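Local coordinates for putative rRNA methylase (Clostridium thermocellum ATCC 27405, PDB 3EEY), which binds S-adenosylmethionine and probably acts as a methyltransferase, with ribosomal RNA as its presumed substrate, at residues 7-12 with 98-103; 169-174 with 179-184. All blocks are in the same frame, centred on the assembly; numbering follows the deposited sequence.

Contact 1. Residues 7-12 with 98-103. With SAM (S-adenosylmethionine), chain K.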
loop_
_atom_site.group_PDB
_atom_site.type_symbol
_atom_site.label_atom_id
_atom_site.label_comp_id
_atom_site.label_asym_id
_atom_site.label_seq_id
_atom_site.Cartn_x
_atom_site.Cartn_y
_atom_site.Cartn_z
ATOM N N ASN A 7 8.080 -1.037 -6.165
ATOM C CA ASN A 7 8.701 -0.822 -4.858
ATOM C C ASN A 7 8.242 0.500 -4.236
ATOM O O ASN A 7 7.537 1.275 -4.885
ATOM C CB ASN A 7 10.232 -0.914 -4.944
ATOM C CG ASN A 7 10.859 0.171 -5.817
ATOM O OD1 ASN A 7 10.182 1.042 -6.367
ATOM N ND2 ASN A 7 12.171 0.112 -5.949
ATOM N N SER A 8 8.650 0.749 -2.998
ATOM C CA SER A 8 8.240 1.940 -2.250
ATOM C C SER A 8 8.535 3.241 -2.989
ATOM O O SER A 8 7.655 4.095 -3.120
ATOM C CB SER A 8 8.884 1.941 -0.872
ATOM O OG SER A 8 8.393 0.858 -0.107
ATOM N N LEU A 9 9.754 3.362 -3.510
ATOM C CA LEU A 9 10.149 4.513 -4.316
ATOM C C LEU A 9 9.233 4.767 -5.515
ATOM O O LEU A 9 8.807 5.896 -5.736
ATOM C CB LEU A 9 11.601 4.366 -4.783
ATOM C CG LEU A 9 12.225 5.526 -5.570
ATOM C CD1 LEU A 9 12.276 6.833 -4.768
ATOM C CD2 LEU A 9 13.614 5.145 -6.048
ATOM N N GLY A 10 8.925 3.720 -6.273
ATOM C CA GLY A 10 8.011 3.813 -7.404
ATOM C C GLY A 10 6.577 4.124 -7.013
ATOM O O GLY A 10 5.886 4.858 -7.716
ATOM N N GLN A 11 6.139 3.558 -5.891
ATOM C CA GLN A 11 4.798 3.773 -5.353
ATOM C C GLN A 11 4.561 5.185 -4.808
ATOM O O GLN A 11 3.452 5.717 -4.943
ATOM C CB GLN A 11 4.485 2.735 -4.281
ATOM C CG GLN A 11 4.143 1.367 -4.829
ATOM C CD GLN A 11 3.499 0.485 -3.803
ATOM O OE1 GLN A 11 2.486 0.846 -3.193
ATOM N NE2 GLN A 11 4.078 -0.688 -3.602
ATOM N N SER A 12 5.597 5.786 -4.206
ATOM C CA SER A 12 5.542 7.188 -3.766
ATOM C C SER A 12 5.183 8.147 -4.907
ATOM O O SER A 12 4.334 9.021 -4.745
ATOM C CB SER A 12 6.847 7.613 -3.092
ATOM O OG SER A 12 7.927 7.691 -4.010
ATOM N N MET A 98 7.152 15.421 -0.175
ATOM C CA MET A 98 7.873 14.173 -0.358
ATOM C C MET A 98 9.088 14.110 0.572
ATOM O O MET A 98 9.911 15.026 0.599
ATOM C CB MET A 98 8.288 13.969 -1.826
ATOM C CG MET A 98 7.136 13.886 -2.838
ATOM S SD MET A 98 7.671 13.573 -4.551
ATOM C CE MET A 98 7.792 11.811 -4.628
ATOM N N PHE A 99 9.173 13.033 1.348
ATOM C CA PHE A 99 10.360 12.729 2.158
ATOM C C PHE A 99 11.038 11.486 1.625
ATOM O O PHE A 99 10.388 10.467 1.348
ATOM C CB PHE A 99 9.983 12.477 3.619
ATOM C CG PHE A 99 9.637 13.711 4.377
ATOM C CD1 PHE A 99 10.608 14.392 5.098
ATOM C CD2 PHE A 99 8.341 14.192 4.381
ATOM C CE1 PHE A 99 10.285 15.529 5.807
ATOM C CE2 PHE A 99 8.006 15.327 5.092
ATOM C CZ PHE A 99 8.971 16.003 5.796
ATOM N N ASN A 100 12.350 11.570 1.488
ATOM C CA ASN A 100 13.165 10.430 1.107
ATOM C C ASN A 100 14.301 10.318 2.120
ATOM O O ASN A 100 15.253 11.088 2.077
ATOM C CB ASN A 100 13.685 10.653 -0.310
ATOM C CG ASN A 100 13.863 9.373 -1.073
ATOM O OD1 ASN A 100 14.880 8.703 -0.937
ATOM N ND2 ASN A 100 12.875 9.026 -1.894
ATOM N N LEU A 101 14.186 9.375 3.049
ATOM C CA LEU A 101 15.023 9.366 4.250
ATOM C C LEU A 101 16.294 8.538 4.125
ATOM O O LEU A 101 16.244 7.373 3.760
ATOM C CB LEU A 101 14.217 8.873 5.457
ATOM C CG LEU A 101 12.932 9.605 5.839
ATOM C CD1 LEU A 101 12.438 9.045 7.164
ATOM C CD2 LEU A 101 13.188 11.092 5.946
ATOM N N GLY A 102 17.424 9.149 4.469
ATOM C CA GLY A 102 18.735 8.496 4.423
ATOM C C GLY A 102 19.822 9.491 4.059
ATOM O O GLY A 102 19.692 10.681 4.341
ATOM N N TYR A 103 20.896 9.012 3.431
ATOM C CA TYR A 103 21.986 9.890 2.961
ATOM C C TYR A 103 21.919 10.164 1.453
ATOM O O TYR A 103 21.193 9.478 0.729
ATOM C CB TYR A 103 23.370 9.320 3.335
ATOM C CG TYR A 103 23.584 7.865 2.974
ATOM C CD1 TYR A 103 23.605 6.885 3.965
ATOM C CD2 TYR A 103 23.768 7.465 1.646
ATOM C CE1 TYR A 103 23.801 5.541 3.647
ATOM C CE2 TYR A 103 23.955 6.120 1.315
ATOM C CZ TYR A 103 23.978 5.164 2.322
ATOM O OH TYR A 103 24.171 3.834 2.012
HETATM N N SAM K . 14.952 12.569 -3.207
HETATM C CA SAM K . 16.448 12.547 -3.261
HETATM C C SAM K . 16.971 12.303 -4.679
HETATM O O SAM K . 18.121 11.906 -4.896
HETATM O OXT SAM K . 16.245 12.515 -5.649
HETATM C CB SAM K . 17.005 11.548 -2.253
HETATM C CG SAM K . 17.140 12.144 -0.855
HETATM S SD SAM K . 18.550 11.491 0.081
HETATM C CE SAM K . 17.943 9.824 0.466
HETATM C "C5'" SAM K . 18.347 12.387 1.644
HETATM C "C4'" SAM K . 18.706 13.866 1.469
HETATM O "O4'" SAM K . 18.200 14.645 2.537
HETATM C "C3'" SAM K . 20.215 14.097 1.422
HETATM O "O3'" SAM K . 20.514 14.858 0.274
HETATM C "C2'" SAM K . 20.530 14.871 2.688
HETATM O "O2'" SAM K . 21.586 15.799 2.524
HETATM C "C1'" SAM K . 19.196 15.556 2.960
HETATM N N9 SAM K . 19.000 15.941 4.371
HETATM C C8 SAM K . 19.579 15.406 5.498
HETATM N N7 SAM K . 19.107 16.077 6.578
HETATM C C5 SAM K . 18.240 17.028 6.149
HETATM C C6 SAM K . 17.478 17.991 6.802
HETATM N N6 SAM K . 17.494 18.119 8.127
HETATM N N1 SAM K . 16.689 18.834 6.053
HETATM C C2 SAM K . 16.637 18.750 4.678
HETATM N N3 SAM K . 17.383 17.790 4.043
HETATM C C4 SAM K . 18.171 16.951 4.762
#
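The first turn of helix 8-19 packs across the C-terminal end of strand 94-101, with Leu9 and Ser12 nearest to Asn100 and Met98 and a CA-CA distance of 8.1 Å between Ser12 and Met98. Two side-chain contacts bridge this gap, and no hydrogen bond does. Leu9 CD1 reaches Asn100 ND2 at 3.7 Å, the two side chains crossing at about a right angle. With CG anti to the backbone N (chi1 -176°), Leu9 extends its branched end to the strand although its CB does not aim there. Deeper in, the unbranched chain of Met98, bent at its last torsion, brings CE to 4.2 Å from Ser12 OG. That hydroxyl turns back on its own helix and donates to Leu9 O at 2.6 Å, so a small polar residue can sit buried beside a methyl group. Asn7 is the N-cap, its OD1 accepting from Gly10 N at 3.0 Å. The other side of Asn100 faces the ligand: CB lies 3.7 Å from the amino N of SAM and OD1 3.6 Å from its CE, the methyl carbon. After Leu101, Gly102, though poorly ordered, adopts backbone angles at which a CB would press on the preceding carbonyl O, and Tyr103 O approaches the same methyl at 3.3 Å. Cofactor bound at the C-terminal end of a central parallel strand is characteristic of Rossmann-like S-adenosylmethionine-dependent methyltransferases.

Contact 2. Residues 169-174 with 179-184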
loop_
_atom_site.group_PDB
_atom_site.type_symbol
_atom_site.label_atom_id
_atom_site.label_comp_id
_atom_site.label_asym_id
_atom_site.label_seq_id
_atom_site.Cartn_x
_atom_site.Cartn_y
_atom_site.Cartn_z
ATOM N N ARG A 169 1.232 2.360 5.995
ATOM C CA ARG A 169 2.541 1.790 5.750
ATOM C C ARG A 169 2.479 0.665 4.707
ATOM O O ARG A 169 1.605 -0.187 4.759
ATOM C CB ARG A 169 3.145 1.273 7.043
ATOM C CG ARG A 169 4.599 0.842 6.881
ATOM C CD ARG A 169 5.079 -0.004 8.037
ATOM N NE ARG A 169 4.136 -1.056 8.426
ATOM C CZ ARG A 169 4.159 -1.671 9.609
ATOM N NH1 ARG A 169 5.078 -1.347 10.511
ATOM N NH2 ARG A 169 3.270 -2.609 9.895
ATOM N N THR A 170 3.411 0.690 3.762
ATOM C CA THR A 170 3.537 -0.337 2.750
ATOM C C THR A 170 4.919 -0.976 2.912
ATOM O O THR A 170 5.914 -0.278 3.056
ATOM C CB THR A 170 3.324 0.250 1.329
ATOM O OG1 THR A 170 2.016 0.832 1.251
ATOM C CG2 THR A 170 3.438 -0.822 0.264
ATOM N N ASP A 171 4.958 -2.304 2.891
ATOM C CA ASP A 171 6.099 -3.063 3.357
ATOM C C ASP A 171 6.203 -4.356 2.553
ATOM O O ASP A 171 5.209 -5.041 2.353
ATOM C CB ASP A 171 5.892 -3.386 4.841
ATOM C CG ASP A 171 7.184 -3.691 5.569
ATOM O OD1 ASP A 171 8.269 -3.665 4.940
ATOM O OD2 ASP A 171 7.106 -3.956 6.788
ATOM N N PHE A 172 7.412 -4.677 2.099
ATOM C CA PHE A 172 7.679 -5.927 1.395
ATOM C C PHE A 172 8.315 -6.916 2.345
ATOM O O PHE A 172 9.495 -6.829 2.651
ATOM C CB PHE A 172 8.525 -5.677 0.150
ATOM C CG PHE A 172 7.866 -4.731 -0.816
ATOM C CD1 PHE A 172 6.914 -5.193 -1.726
ATOM C CD2 PHE A 172 8.153 -3.366 -0.777
ATOM C CE1 PHE A 172 6.271 -4.309 -2.614
ATOM C CE2 PHE A 172 7.505 -2.473 -1.648
ATOM C CZ PHE A 172 6.574 -2.947 -2.560
ATOM N N ILE A 173 7.499 -7.854 2.814
ATOM C CA ILE A 173 7.814 -8.624 4.012
ATOM C C ILE A 173 8.606 -9.902 3.738
ATOM O O ILE A 173 9.131 -10.501 4.668
ATOM C CB ILE A 173 6.534 -8.919 4.863
ATOM C CG1 ILE A 173 5.538 -9.780 4.082
ATOM C CG2 ILE A 173 5.877 -7.619 5.298
ATOM C CD1 ILE A 173 4.310 -10.227 4.871
ATOM N N ASN A 174 8.687 -10.306 2.469
ATOM C CA ASN A 174 9.455 -11.483 2.076
ATOM C C ASN A 174 10.825 -11.155 1.478
ATOM O O ASN A 174 11.569 -12.055 1.073
ATOM C CB ASN A 174 8.643 -12.373 1.132
ATOM C CG ASN A 174 8.584 -11.835 -0.287
ATOM O OD1 ASN A 174 8.492 -10.628 -0.512
ATOM N ND2 ASN A 174 8.599 -12.742 -1.256
ATOM N N PRO A 179 14.331 -3.872 2.609
ATOM C CA PRO A 179 13.655 -3.199 1.506
ATOM C C PRO A 179 13.032 -1.899 2.030
ATOM O O PRO A 179 12.472 -1.884 3.135
ATOM C CB PRO A 179 12.578 -4.211 1.083
ATOM C CG PRO A 179 12.351 -5.052 2.288
ATOM C CD PRO A 179 13.677 -5.148 2.958
ATOM N N PRO A 180 13.195 -0.794 1.284
ATOM C CA PRO A 180 12.636 0.500 1.696
ATOM C C PRO A 180 11.130 0.466 1.970
ATOM O O PRO A 180 10.374 -0.224 1.283
ATOM C CB PRO A 180 12.961 1.420 0.509
ATOM C CG PRO A 180 14.146 0.785 -0.134
ATOM C CD PRO A 180 13.947 -0.690 0.017
ATOM N N ILE A 181 10.727 1.202 2.998
ATOM C CA ILE A 181 9.347 1.243 3.472
ATOM C C ILE A 181 8.655 2.520 3.003
ATOM O O ILE A 181 9.246 3.580 3.079
ATOM C CB ILE A 181 9.341 1.154 5.007
ATOM C CG1 ILE A 181 9.696 -0.271 5.445
ATOM C CG2 ILE A 181 8.007 1.580 5.603
ATOM C CD1 ILE A 181 10.028 -0.386 6.915
ATOM N N LEU A 182 7.413 2.415 2.520
ATOM C CA LEU A 182 6.613 3.591 2.164
ATOM C C LEU A 182 5.542 3.932 3.204
ATOM O O LEU A 182 4.696 3.108 3.514
ATOM C CB LEU A 182 5.936 3.401 0.808
ATOM C CG LEU A 182 5.017 4.540 0.349
ATOM C CD1 LEU A 182 5.776 5.848 0.098
ATOM C CD2 LEU A 182 4.240 4.134 -0.877
ATOM N N VAL A 183 5.576 5.159 3.716
ATOM C CA VAL A 183 4.498 5.667 4.553
ATOM C C VAL A 183 3.753 6.766 3.788
ATOM O O VAL A 183 4.365 7.661 3.224
ATOM C CB VAL A 183 4.999 6.158 5.935
ATOM C CG1 VAL A 183 3.850 6.605 6.792
ATOM C CG2 VAL A 183 5.734 5.044 6.670
ATOM N N CYS A 184 2.431 6.652 3.731
ATOM C CA CYS A 184 1.583 7.661 3.120
ATOM C C CYS A 184 0.724 8.302 4.188
ATOM O O CYS A 184 -0.009 7.614 4.883
ATOM C CB CYS A 184 0.685 7.040 2.057
ATOM S SG CYS A 184 1.552 6.526 0.593
HETATM O O HOH W 1 2.082 3.396 2.198
HETATM O O HOH W 2 9.691 -2.634 2.729
#
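Arg169 lays the aliphatic part of its side chain over Ile181, CG to CG2 at 3.7 Å, within the beta hairpin formed by strands 165-172 and 181-187. The strands run antiparallel, their local axes 4.7 Å apart at closest. Arg169 and Val183 form a non-hydrogen-bonded pair; Thr170 and Leu182 form the neighbouring hydrogen-bonded pair on the other face, where compact, beta-branched Thr170 meets Leu182 CB to CB and apolar Leu182 also touches Ser8 and Gln11 of helix 8-19. Arginine suits its place because its methylenes pack on Ile181 while its charged end reaches out of the hairpin to a salt bridge with Asp171 of the second subunit. Asp171, its CG anti to the backbone N (chi1 -158°), brings OD1 to 3.7 Å from Ile181 CG1, while OD2 takes the reciprocal bridge from Arg169 of the second subunit. Residues 169-172 also pair antiparallel with a strand of that subunit, continuing the sheet. Nearer the turn, Phe172 CB packs 4.4 Å from Pro179 CB, and the Phe172 ring has Pro180 O at its edge. Pro180 has no N-H for Phe172 O; water 2 bridges the other half of this would-be pair, accepting from Phe172 N and probably donating to Pro180 O. At the regular pair, Leu182 N donates to Thr170 O at 3.1 Å. Leu182 O accepts twice, from Thr170 N at 2.7 Å and from water 1 at 2.9 Å, the same water that bonds Thr170 OG1.

Along the chain both segments of contact 1 precede those of contact 2, and the two contacts lie about 10 Å apart, centre to centre. Both involve strands of a single mixed sheet, in which strand 133-139 separates strand 94-101 of contact 1 from strand 181-187 of contact 2. Helix 8-19 joins them across this gap: Ser8 OG makes a probable hydrogen bond to Pro180 O at 2.7 Å, and Gln11 NE2 packs against Phe172 CZ at 3.5 Å. Contact 1 borders the SAM pocket, whereas contact 2 includes the strand, outermost within the chain, that pairs with the second subunit. One helix thus backs a pocket residue, Asn100, through Leu9, and through Gln11 meets Gln168 of the second subunit.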